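Local coordinates for protein aldo-keto reductase family 1 member C1 (Caenorhabditis elegans, PDB 1QWK) that probably catalyses the NADPH-dependent reduction of aldehydes and ketones to alcohols in a TIM-barrel aldo-keto reductase fold, at residues A[7-10]-A[14-17]; A[34-39]-A[66-71]; A[133-138]-A[161-166]. One frame throughout, in Å; residues are numbered along the deposited sequence.

Contact 1 of 3, residues A[7-10]-A[14-17]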
ATOM      1  N   SER A   7       9.503  11.224   5.690  1.00 19.38           N
ATOM      2  CA  SER A   7       8.714  10.218   6.383  1.00 21.22           C
ATOM      3  C   SER A   7       7.566  10.752   7.231  1.00 22.17           C
ATOM      4  O   SER A   7       7.482  11.945   7.521  1.00 21.90           O
ATOM      5  CB  SER A   7       9.638   9.385   7.274  1.00 23.27           C
ATOM      6  OG  SER A   7      10.754   8.910   6.538  1.00 29.20           O
ATOM      7  N   ILE A   8       6.680   9.841   7.615  1.00 21.71           N
ATOM      8  CA  ILE A   8       5.540  10.147   8.467  1.00 22.37           C
ATOM      9  C   ILE A   8       5.845   9.481   9.803  1.00 22.55           C
ATOM     10  O   ILE A   8       6.279   8.328   9.842  1.00 22.74           O
ATOM     11  CB  ILE A   8       4.230   9.559   7.888  1.00 24.79           C
ATOM     12  CG1 ILE A   8       3.817  10.348   6.643  1.00 27.81           C
ATOM     13  CG2 ILE A   8       3.118   9.583   8.935  1.00 25.55           C
ATOM     14  CD1 ILE A   8       3.557  11.816   6.905  1.00 32.11           C
ATOM     15  N   LYS A   9       5.637  10.207  10.896  1.00 21.42           N
ATOM     16  CA  LYS A   9       5.904   9.661  12.219  1.00 20.99           C
ATOM     17  C   LYS A   9       4.675   8.918  12.733  1.00 21.42           C
ATOM     18  O   LYS A   9       3.601   9.503  12.881  1.00 21.16           O
ATOM     19  CB  LYS A   9       6.281  10.787  13.187  1.00 24.69           C
ATOM     20  CG  LYS A   9       6.749  10.309  14.549  1.00 29.45           C
ATOM     21  CD  LYS A   9       7.116  11.486  15.449  1.00 32.81           C
ATOM     22  CE  LYS A   9       7.651  11.014  16.795  1.00 36.41           C
ATOM     23  NZ  LYS A   9       8.895  10.202  16.645  1.00 39.84           N
ATOM     24  N   LEU A  10       4.835   7.619  12.979  1.00 17.51           N
ATOM     25  CA  LEU A  10       3.743   6.793  13.492  1.00 18.69           C
ATOM     26  C   LEU A  10       3.521   7.122  14.974  1.00 18.65           C
ATOM     27  O   LEU A  10       4.392   7.709  15.618  1.00 19.45           O
ATOM     28  CB  LEU A  10       4.074   5.306  13.315  1.00 17.37           C
ATOM     29  CG  LEU A  10       4.367   4.854  11.877  1.00 19.76           C
ATOM     30  CD1 LEU A  10       4.563   3.345  11.832  1.00 18.04           C
ATOM     31  CD2 LEU A  10       3.213   5.265  10.966  1.00 19.92           C
ATOM     32  N   VAL A  14       7.905   5.479  15.368  1.00 19.65           N
ATOM     33  CA  VAL A  14       8.544   4.909  14.191  1.00 19.22           C
ATOM     34  C   VAL A  14       8.323   5.799  12.972  1.00 19.86           C
ATOM     35  O   VAL A  14       7.205   6.243  12.716  1.00 20.04           O
ATOM     36  CB  VAL A  14       7.985   3.501  13.891  1.00 18.49           C
ATOM     37  CG1 VAL A  14       8.511   3.000  12.548  1.00 18.19           C
ATOM     38  CG2 VAL A  14       8.374   2.548  15.005  1.00 19.95           C
ATOM     39  N   GLU A  15       9.399   6.065  12.233  1.00 19.00           N
ATOM     40  CA  GLU A  15       9.333   6.891  11.026  1.00 21.29           C
ATOM     41  C   GLU A  15       9.107   6.022   9.790  1.00 19.78           C
ATOM     42  O   GLU A  15       9.888   5.111   9.516  1.00 22.48           O
ATOM     43  CB  GLU A  15      10.635   7.681  10.866  1.00 22.51           C
ATOM     44  CG  GLU A  15      10.809   8.813  11.869  1.00 29.51           C
ATOM     45  CD  GLU A  15      10.151  10.102  11.412  1.00 36.04           C
ATOM     46  OE1 GLU A  15       8.918  10.109  11.199  1.00 37.79           O
ATOM     47  OE2 GLU A  15      10.870  11.116  11.261  1.00 39.98           O
ATOM     48  N   MET A  16       8.042   6.305   9.045  1.00 18.76           N
ATOM     49  CA  MET A  16       7.718   5.544   7.838  1.00 17.61           C
ATOM     50  C   MET A  16       7.850   6.403   6.579  1.00 18.10           C
ATOM     51  O   MET A  16       7.173   7.417   6.442  1.00 18.38           O
ATOM     52  CB  MET A  16       6.286   5.000   7.930  1.00 18.14           C
ATOM     53  CG  MET A  16       5.811   4.264   6.679  1.00 18.62           C
ATOM     54  SD  MET A  16       4.117   3.630   6.825  1.00 21.38           S
ATOM     55  CE  MET A  16       3.174   5.150   6.632  1.00 22.34           C
ATOM     56  N   PRO A  17       8.728   6.004   5.640  1.00 18.42           N
ATOM     57  CA  PRO A  17       8.910   6.774   4.401  1.00 17.50           C
ATOM     58  C   PRO A  17       7.565   7.021   3.719  1.00 18.90           C
ATOM     59  O   PRO A  17       6.737   6.117   3.634  1.00 17.90           O
ATOM     60  CB  PRO A  17       9.829   5.879   3.573  1.00 18.00           C
ATOM     61  CG  PRO A  17      10.668   5.193   4.633  1.00 18.28           C
ATOM     62  CD  PRO A  17       9.630   4.837   5.680  1.00 18.66           C
TER
HETATM   63  O   HOH W   1       8.704  12.517  10.242  1.00 45.29           O
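Ile-8 and Met-16 exchange two backbone hydrogen bonds, the centre of an antiparallel hairpin: Ile-8 N reaches Met-16 O at 2.7 Å and Met-16 N returns to Ile-8 O at 2.8 Å. The second is almost straight, with 176° at the hydrogen. A third bond, Leu-10 N to Val-14 O at 2.8 Å, closes the pairing next to the turn.

The apolar contacts gather round Leu-10, whose CD1 lies 4.0 Å from Val-14 CB while its CD2 faces Met-16 CB at 4.3 Å. Met-16 also touches Phe-77 and Leu-45 of the barrel strands, and both Leu-10 and Met-16 rest on Ser-197.

Polar side chains mark the other face. Glu-15 bends at chi2 (-86°), which folds its carboxylate back over the partner strand, Glu-15 OE1 coming 3.2 Å from Lys-9 CA. Water 1 lies within hydrogen-bonding distance of both Glu-15 OE1, at 2.6 Å, and Ser-7 O, linking the two strands.

The hairpin is therefore amphipathic: Leu-10 and Met-16 turn to the barrel strands, as in aldo-keto reductases, where an N-terminal hairpin closes the bottom of the barrel, while the hydrated carboxylate of Glu-15 belongs to the exposed face.

Contact 2 of 3, residues A[34-39]-A[66-71]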
ATOM      1  N   ALA A  34      13.311  -4.440  -9.763  1.00 22.64           N
ATOM      2  CA  ALA A  34      12.499  -3.310  -9.334  1.00 21.91           C
ATOM      3  C   ALA A  34      12.959  -2.760  -7.984  1.00 21.01           C
ATOM      4  O   ALA A  34      13.083  -1.549  -7.809  1.00 21.15           O
ATOM      5  CB  ALA A  34      11.028  -3.723  -9.258  1.00 21.18           C
ATOM      6  N   VAL A  35      13.208  -3.653  -7.032  1.00 19.67           N
ATOM      7  CA  VAL A  35      13.642  -3.233  -5.708  1.00 20.36           C
ATOM      8  C   VAL A  35      14.984  -2.511  -5.768  1.00 20.46           C
ATOM      9  O   VAL A  35      15.136  -1.427  -5.205  1.00 20.26           O
ATOM     10  CB  VAL A  35      13.750  -4.444  -4.741  1.00 20.73           C
ATOM     11  CG1 VAL A  35      14.419  -4.025  -3.440  1.00 22.50           C
ATOM     12  CG2 VAL A  35      12.358  -4.996  -4.449  1.00 22.17           C
ATOM     13  N   LYS A  36      15.956  -3.099  -6.461  1.00 21.72           N
ATOM     14  CA  LYS A  36      17.275  -2.478  -6.561  1.00 22.17           C
ATOM     15  C   LYS A  36      17.225  -1.128  -7.266  1.00 23.29           C
ATOM     16  O   LYS A  36      17.918  -0.189  -6.874  1.00 24.16           O
ATOM     17  CB  LYS A  36      18.246  -3.419  -7.276  1.00 23.93           C
ATOM     18  CG  LYS A  36      18.380  -4.763  -6.577  1.00 26.99           C
ATOM     19  CD  LYS A  36      19.444  -5.652  -7.210  1.00 29.18           C
ATOM     20  CE  LYS A  36      20.845  -5.135  -6.932  1.00 32.72           C
ATOM     21  NZ  LYS A  36      21.879  -6.017  -7.548  1.00 35.12           N
ATOM     22  N   THR A  37      16.400  -1.029  -8.303  1.00 22.43           N
ATOM     23  CA  THR A  37      16.270   0.224  -9.038  1.00 23.08           C
ATOM     24  C   THR A  37      15.659   1.293  -8.137  1.00 22.71           C
ATOM     25  O   THR A  37      16.116   2.440  -8.107  1.00 22.12           O
ATOM     26  CB  THR A  37      15.370   0.054 -10.278  1.00 23.51           C
ATOM     27  OG1 THR A  37      15.964  -0.893 -11.176  1.00 26.16           O
ATOM     28  CG2 THR A  37      15.200   1.384 -10.995  1.00 24.74           C
ATOM     29  N   ALA A  38      14.627   0.907  -7.395  1.00 21.27           N
ATOM     30  CA  ALA A  38      13.939   1.831  -6.503  1.00 20.37           C
ATOM     31  C   ALA A  38      14.856   2.337  -5.396  1.00 20.16           C
ATOM     32  O   ALA A  38      14.923   3.539  -5.131  1.00 20.23           O
ATOM     33  CB  ALA A  38      12.712   1.152  -5.897  1.00 20.83           C
ATOM     34  N   VAL A  39      15.559   1.422  -4.740  1.00 20.07           N
ATOM     35  CA  VAL A  39      16.453   1.818  -3.660  1.00 21.69           C
ATOM     36  C   VAL A  39      17.579   2.714  -4.169  1.00 21.38           C
ATOM     37  O   VAL A  39      17.933   3.699  -3.522  1.00 20.88           O
ATOM     38  CB  VAL A  39      17.043   0.581  -2.943  1.00 22.07           C
ATOM     39  CG1 VAL A  39      18.075   1.014  -1.905  1.00 22.68           C
ATOM     40  CG2 VAL A  39      15.928  -0.197  -2.264  1.00 22.35           C
ATOM     41  N   LEU A  66      22.628  -4.770   0.465  1.00 31.71           N
ATOM     42  CA  LEU A  66      23.472  -4.643   1.647  1.00 32.71           C
ATOM     43  C   LEU A  66      24.928  -4.978   1.326  1.00 34.19           C
ATOM     44  O   LEU A  66      25.841  -4.279   1.764  1.00 34.45           O
ATOM     45  CB  LEU A  66      22.962  -5.558   2.766  1.00 32.30           C
ATOM     46  CG  LEU A  66      21.563  -5.252   3.320  1.00 33.11           C
ATOM     47  CD1 LEU A  66      21.174  -6.304   4.345  1.00 32.78           C
ATOM     48  CD2 LEU A  66      21.547  -3.870   3.945  1.00 33.81           C
ATOM     49  N   GLU A  67      25.140  -6.043   0.560  1.00 36.27           N
ATOM     50  CA  GLU A  67      26.490  -6.458   0.189  1.00 38.62           C
ATOM     51  C   GLU A  67      27.160  -5.423  -0.713  1.00 39.06           C
ATOM     52  O   GLU A  67      28.376  -5.235  -0.658  1.00 39.53           O
ATOM     53  CB  GLU A  67      26.452  -7.816  -0.518  1.00 40.14           C
ATOM     54  CG  GLU A  67      25.839  -8.931   0.320  1.00 43.47           C
ATOM     55  CD  GLU A  67      25.895 -10.286  -0.370  1.00 45.11           C
ATOM     56  OE1 GLU A  67      25.443 -10.387  -1.532  1.00 46.52           O
ATOM     57  OE2 GLU A  67      26.383 -11.252   0.257  1.00 47.37           O
ATOM     58  N   GLU A  68      26.361  -4.754  -1.541  1.00 38.38           N
ATOM     59  CA  GLU A  68      26.875  -3.735  -2.450  1.00 38.45           C
ATOM     60  C   GLU A  68      27.158  -2.432  -1.710  1.00 38.11           C
ATOM     61  O   GLU A  68      27.799  -1.528  -2.250  1.00 38.45           O
ATOM     62  CB  GLU A  68      25.868  -3.479  -3.576  1.00 39.61           C
ATOM     63  CG  GLU A  68      25.801  -4.590  -4.609  1.00 42.21           C
ATOM     64  CD  GLU A  68      24.607  -4.458  -5.533  1.00 43.22           C
ATOM     65  OE1 GLU A  68      24.389  -3.354  -6.077  1.00 45.03           O
ATOM     66  OE2 GLU A  68      23.888  -5.462  -5.720  1.00 45.81           O
ATOM     67  N   GLY A  69      26.676  -2.342  -0.475  1.00 36.18           N
ATOM     68  CA  GLY A  69      26.891  -1.148   0.321  1.00 34.49           C
ATOM     69  C   GLY A  69      25.987   0.009  -0.058  1.00 34.23           C
ATOM     70  O   GLY A  69      26.259   1.157   0.294  1.00 35.01           O
ATOM     71  N   VAL A  70      24.908  -0.286  -0.774  1.00 33.15           N
ATOM     72  CA  VAL A  70      23.970   0.746  -1.197  1.00 31.78           C
ATOM     73  C   VAL A  70      23.255   1.341   0.010  1.00 31.04           C
ATOM     74  O   VAL A  70      23.112   2.557   0.120  1.00 31.81           O
ATOM     75  CB  VAL A  70      22.918   0.177  -2.169  1.00 31.83           C
ATOM     76  CG1 VAL A  70      21.961   1.276  -2.605  1.00 32.04           C
ATOM     77  CG2 VAL A  70      23.612  -0.434  -3.377  1.00 31.79           C
ATOM     78  N   VAL A  71      22.803   0.475   0.910  1.00 30.29           N
ATOM     79  CA  VAL A  71      22.113   0.910   2.119  1.00 29.09           C
ATOM     80  C   VAL A  71      22.336  -0.090   3.245  1.00 29.23           C
ATOM     81  O   VAL A  71      22.881  -1.174   3.032  1.00 28.33           O
ATOM     82  CB  VAL A  71      20.578   1.045   1.894  1.00 30.11           C
ATOM     83  CG1 VAL A  71      20.278   2.240   1.009  1.00 29.68           C
ATOM     84  CG2 VAL A  71      20.026  -0.227   1.266  1.00 27.88           C
TER
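Lys-36 NZ donates to Glu-68 OE2 at 2.8 Å, a salt bridge between helix 28-41 and the C-terminal end of helix 55-68. The ammonium group comes to the syn lone pair of OE2, on the side of the other carboxylate oxygen, and the two side chains cross at about a right angle. Glu-68 OE1 stays 3.9 Å from Lys-36 NZ, so one carboxylate oxygen carries the bond. The same Lys-36 NZ also forms a salt bridge with Glu-64 OE1, one turn back on helix 55-68, so the lysine charge is shared between two carboxylates. With an alanine here, Glu-64 and Glu-68 would probably lose the cation they share, and the carboxylate of Glu-68 would be freer to turn.

Beside the bridge three valines meet through methyl groups. Val-39 CG1 touches Val-70 CG1 at 4.0 Å and lies 3.9 Å from both Val-71 CG1 and Val-71 CG2, so a single methyl serves both partners. It stands anti to the backbone N (chi1 175°), which directs it toward Val-70 and Val-71.

Farther out, Gly-69, with its positive phi of 77°, ends the helix in a Schellman motif that redirects the chain and brings Val-70 and Val-71 toward Val-39.

Leu-65 of helix 55-68 touches Val-35, Val-39 and Val-70, continuing the apolar layer. The contact thus joins two consecutive outer helices of the barrel, with helix 28-41 packed also on strand 21-22 and on helix 267-274.

Contact 3 of 3, residues A[133-138]-A[161-166]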
ATOM      1  N   ASP A 133     -10.251 -10.553  17.872  1.00 19.66           N
ATOM      2  CA  ASP A 133      -9.361 -11.688  18.088  1.00 20.33           C
ATOM      3  C   ASP A 133      -8.154 -11.610  17.167  1.00 20.42           C
ATOM      4  O   ASP A 133      -7.041 -11.999  17.541  1.00 20.51           O
ATOM      5  CB  ASP A 133     -10.108 -13.008  17.871  1.00 21.90           C
ATOM      6  CG  ASP A 133     -11.124 -13.288  18.965  1.00 25.76           C
ATOM      7  OD1 ASP A 133     -10.982 -12.721  20.074  1.00 29.14           O
ATOM      8  OD2 ASP A 133     -12.054 -14.087  18.727  1.00 26.87           O
ATOM      9  N   VAL A 134      -8.376 -11.103  15.958  1.00 18.18           N
ATOM     10  CA  VAL A 134      -7.302 -10.950  14.985  1.00 17.52           C
ATOM     11  C   VAL A 134      -6.314  -9.917  15.513  1.00 17.48           C
ATOM     12  O   VAL A 134      -5.099 -10.140  15.517  1.00 16.93           O
ATOM     13  CB  VAL A 134      -7.839 -10.461  13.614  1.00 16.65           C
ATOM     14  CG1 VAL A 134      -6.674 -10.175  12.662  1.00 17.86           C
ATOM     15  CG2 VAL A 134      -8.753 -11.510  13.012  1.00 17.89           C
ATOM     16  N   TRP A 135      -6.829  -8.783  15.976  1.00 16.75           N
ATOM     17  CA  TRP A 135      -5.936  -7.750  16.479  1.00 17.66           C
ATOM     18  C   TRP A 135      -5.113  -8.186  17.696  1.00 17.86           C
ATOM     19  O   TRP A 135      -3.965  -7.763  17.852  1.00 18.68           O
ATOM     20  CB  TRP A 135      -6.707  -6.474  16.810  1.00 17.54           C
ATOM     21  CG  TRP A 135      -5.783  -5.332  17.040  1.00 16.93           C
ATOM     22  CD1 TRP A 135      -5.597  -4.647  18.200  1.00 16.74           C
ATOM     23  CD2 TRP A 135      -4.842  -4.801  16.099  1.00 16.17           C
ATOM     24  NE1 TRP A 135      -4.591  -3.722  18.047  1.00 17.02           N
ATOM     25  CE2 TRP A 135      -4.109  -3.795  16.766  1.00 15.49           C
ATOM     26  CE3 TRP A 135      -4.543  -5.083  14.755  1.00 16.00           C
ATOM     27  CZ2 TRP A 135      -3.094  -3.064  16.138  1.00 16.55           C
ATOM     28  CZ3 TRP A 135      -3.531  -4.355  14.129  1.00 16.93           C
ATOM     29  CH2 TRP A 135      -2.820  -3.360  14.824  1.00 16.59           C
ATOM     30  N   ARG A 136      -5.681  -9.023  18.559  1.00 17.80           N
ATOM     31  CA  ARG A 136      -4.929  -9.474  19.723  1.00 18.09           C
ATOM     32  C   ARG A 136      -3.646 -10.187  19.285  1.00 18.56           C
ATOM     33  O   ARG A 136      -2.620 -10.099  19.962  1.00 18.27           O
ATOM     34  CB  ARG A 136      -5.780 -10.401  20.602  1.00 21.57           C
ATOM     35  CG  ARG A 136      -7.066  -9.764  21.116  1.00 25.68           C
ATOM     36  CD  ARG A 136      -7.704 -10.608  22.213  1.00 30.20           C
ATOM     37  NE  ARG A 136      -6.999 -10.432  23.476  1.00 30.20           N
ATOM     38  CZ  ARG A 136      -7.275  -9.479  24.362  1.00 32.59           C
ATOM     39  NH1 ARG A 136      -8.257  -8.616  24.136  1.00 31.89           N
ATOM     40  NH2 ARG A 136      -6.544  -9.365  25.459  1.00 32.60           N
ATOM     41  N   GLN A 137      -3.687 -10.885  18.152  1.00 17.98           N
ATOM     42  CA  GLN A 137      -2.482 -11.566  17.678  1.00 17.77           C
ATOM     43  C   GLN A 137      -1.437 -10.560  17.192  1.00 18.65           C
ATOM     44  O   GLN A 137      -0.232 -10.786  17.327  1.00 17.93           O
ATOM     45  CB  GLN A 137      -2.810 -12.550  16.550  1.00 18.38           C
ATOM     46  CG  GLN A 137      -3.704 -13.709  16.963  1.00 20.20           C
ATOM     47  CD  GLN A 137      -3.732 -14.806  15.924  1.00 20.42           C
ATOM     48  OE1 GLN A 137      -2.762 -15.550  15.767  1.00 18.78           O
ATOM     49  NE2 GLN A 137      -4.834 -14.898  15.190  1.00 20.43           N
ATOM     50  N   PHE A 138      -1.899  -9.450  16.626  1.00 16.76           N
ATOM     51  CA  PHE A 138      -0.983  -8.421  16.149  1.00 16.39           C
ATOM     52  C   PHE A 138      -0.325  -7.736  17.337  1.00 16.28           C
ATOM     53  O   PHE A 138       0.865  -7.410  17.307  1.00 16.43           O
ATOM     54  CB  PHE A 138      -1.730  -7.418  15.257  1.00 16.64           C
ATOM     55  CG  PHE A 138      -1.859  -7.879  13.831  1.00 14.52           C
ATOM     56  CD1 PHE A 138      -0.857  -7.594  12.903  1.00 15.88           C
ATOM     57  CD2 PHE A 138      -2.919  -8.702  13.441  1.00 14.42           C
ATOM     58  CE1 PHE A 138      -0.902  -8.121  11.617  1.00 16.39           C
ATOM     59  CE2 PHE A 138      -2.968  -9.235  12.156  1.00 15.73           C
ATOM     60  CZ  PHE A 138      -1.955  -8.947  11.238  1.00 16.05           C
ATOM     61  N   SER A 161     -12.246   0.680  14.870  1.00 17.27           N
ATOM     62  CA  SER A 161     -12.691   1.154  16.180  1.00 18.77           C
ATOM     63  C   SER A 161     -12.797  -0.009  17.167  1.00 19.17           C
ATOM     64  O   SER A 161     -12.454   0.134  18.339  1.00 19.41           O
ATOM     65  CB  SER A 161     -14.054   1.847  16.073  1.00 20.91           C
ATOM     66  OG  SER A 161     -13.963   3.046  15.333  1.00 24.91           O
ATOM     67  N   ARG A 162     -13.279  -1.154  16.693  1.00 18.97           N
ATOM     68  CA  ARG A 162     -13.414  -2.322  17.555  1.00 18.23           C
ATOM     69  C   ARG A 162     -12.044  -2.806  18.016  1.00 19.48           C
ATOM     70  O   ARG A 162     -11.891  -3.283  19.143  1.00 20.15           O
ATOM     71  CB  ARG A 162     -14.165  -3.434  16.824  1.00 19.81           C
ATOM     72  CG  ARG A 162     -15.658  -3.157  16.666  1.00 19.23           C
ATOM     73  CD  ARG A 162     -16.285  -4.048  15.605  1.00 21.53           C
ATOM     74  NE  ARG A 162     -16.092  -5.468  15.869  1.00 21.22           N
ATOM     75  CZ  ARG A 162     -16.195  -6.414  14.941  1.00 22.05           C
ATOM     76  NH1 ARG A 162     -16.490  -6.083  13.689  1.00 21.98           N
ATOM     77  NH2 ARG A 162     -15.989  -7.686  15.260  1.00 22.39           N
ATOM     78  N   ALA A 163     -11.044  -2.675  17.150  1.00 18.01           N
ATOM     79  CA  ALA A 163      -9.687  -3.091  17.499  1.00 17.86           C
ATOM     80  C   ALA A 163      -9.096  -2.118  18.518  1.00 19.25           C
ATOM     81  O   ALA A 163      -8.463  -2.534  19.492  1.00 19.94           O
ATOM     82  CB  ALA A 163      -8.813  -3.139  16.247  1.00 17.35           C
ATOM     83  N   LEU A 164      -9.312  -0.824  18.301  1.00 19.37           N
ATOM     84  CA  LEU A 164      -8.789   0.201  19.205  1.00 21.34           C
ATOM     85  C   LEU A 164      -9.380   0.104  20.603  1.00 21.82           C
ATOM     86  O   LEU A 164      -8.678   0.296  21.596  1.00 22.32           O
ATOM     87  CB  LEU A 164      -9.075   1.597  18.646  1.00 19.97           C
ATOM     88  CG  LEU A 164      -8.367   1.997  17.351  1.00 19.08           C
ATOM     89  CD1 LEU A 164      -8.860   3.361  16.908  1.00 19.99           C
ATOM     90  CD2 LEU A 164      -6.858   2.018  17.580  1.00 21.26           C
ATOM     91  N   ALA A 165     -10.673  -0.201  20.667  1.00 21.50           N
ATOM     92  CA  ALA A 165     -11.394  -0.306  21.930  1.00 22.17           C
ATOM     93  C   ALA A 165     -10.833  -1.352  22.889  1.00 21.86           C
ATOM     94  O   ALA A 165     -11.097  -1.294  24.087  1.00 22.61           O
ATOM     95  CB  ALA A 165     -12.867  -0.597  21.654  1.00 22.74           C
ATOM     96  N   LEU A 166     -10.069  -2.306  22.366  1.00 20.62           N
ATOM     97  CA  LEU A 166      -9.489  -3.357  23.197  1.00 19.76           C
ATOM     98  C   LEU A 166      -8.485  -2.824  24.211  1.00 20.27           C
ATOM     99  O   LEU A 166      -8.198  -3.482  25.210  1.00 21.20           O
ATOM    100  CB  LEU A 166      -8.803  -4.402  22.321  1.00 19.71           C
ATOM    101  CG  LEU A 166      -9.696  -5.188  21.363  1.00 20.93           C
ATOM    102  CD1 LEU A 166      -8.840  -6.171  20.573  1.00 21.08           C
ATOM    103  CD2 LEU A 166     -10.766  -5.931  22.149  1.00 21.33           C
TER
HETATM  104  O   HOH W   2      -9.027  -5.952  25.886  1.00 28.84           O
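The backbones of helix 131-143 and helix 157-164 come nearest at Trp-135 and Ala-163, whose CA atoms are 6.1 Å apart, a spacing allowed by the small alanine side chain. Ala-163 CB sits over one face of the indole in a CH-pi contact, 4.2 Å from the centroid of the five-membered ring and 26° off its normal. The ring atom nearest Ala-163 CB is Trp-135 CG, at 3.8 Å. The tryptophan reaches this place with CG anti to the backbone N (chi1 -168°).

Leu-166 approaches the same ring at its edge, near the plane, its CD1 4.3 Å from Trp-135 CD1. Leu-166 CD1 also packs on the aliphatic part of Arg-136, 4.0 Å from Arg-136 CG, while Leu-166 CD2 lies by the rim of the guanidinium group, 4.2 Å from Arg-136 NH1. Water 2 spans the segments there: it lies in the guanidinium plane, accepts from Arg-136 NH1 at 3.3 Å and donates to Leu-166 O at 2.7 Å.

Outside the pair, Trp-135 NE1 hydrogen-bonds to Thr-169 O, and the ring also meets Val-150 and Val-152 of strand 150-153.

The polar edge of the indole is thus satisfied by a backbone carbonyl while methyl groups pack on its face and rim, joining helix 131-143 to helix 157-164 and the residues that follow it through an apolar interface that passes, at exposed Arg-136, into a water-mediated link.

The three contacts follow one another along the chain and do not touch. Contact 1 belongs to the hairpin that precedes the barrel, whereas contacts 2 and 3 each pair consecutive helices on the outside of the parallel barrel, their centres 36 Å apart. From contact 1 the centres of contacts 2 and 3 lie 20 and 22 Å away, with nearest atoms about 10 Å apart in both cases. Of the predicted active-site residues, Lys-81 has its side chain about 10 Å from that of Met-16 and about 11 Å from that of Trp-135, which is also about 11 Å from that of His-114. Contact 2 lies away from these sites.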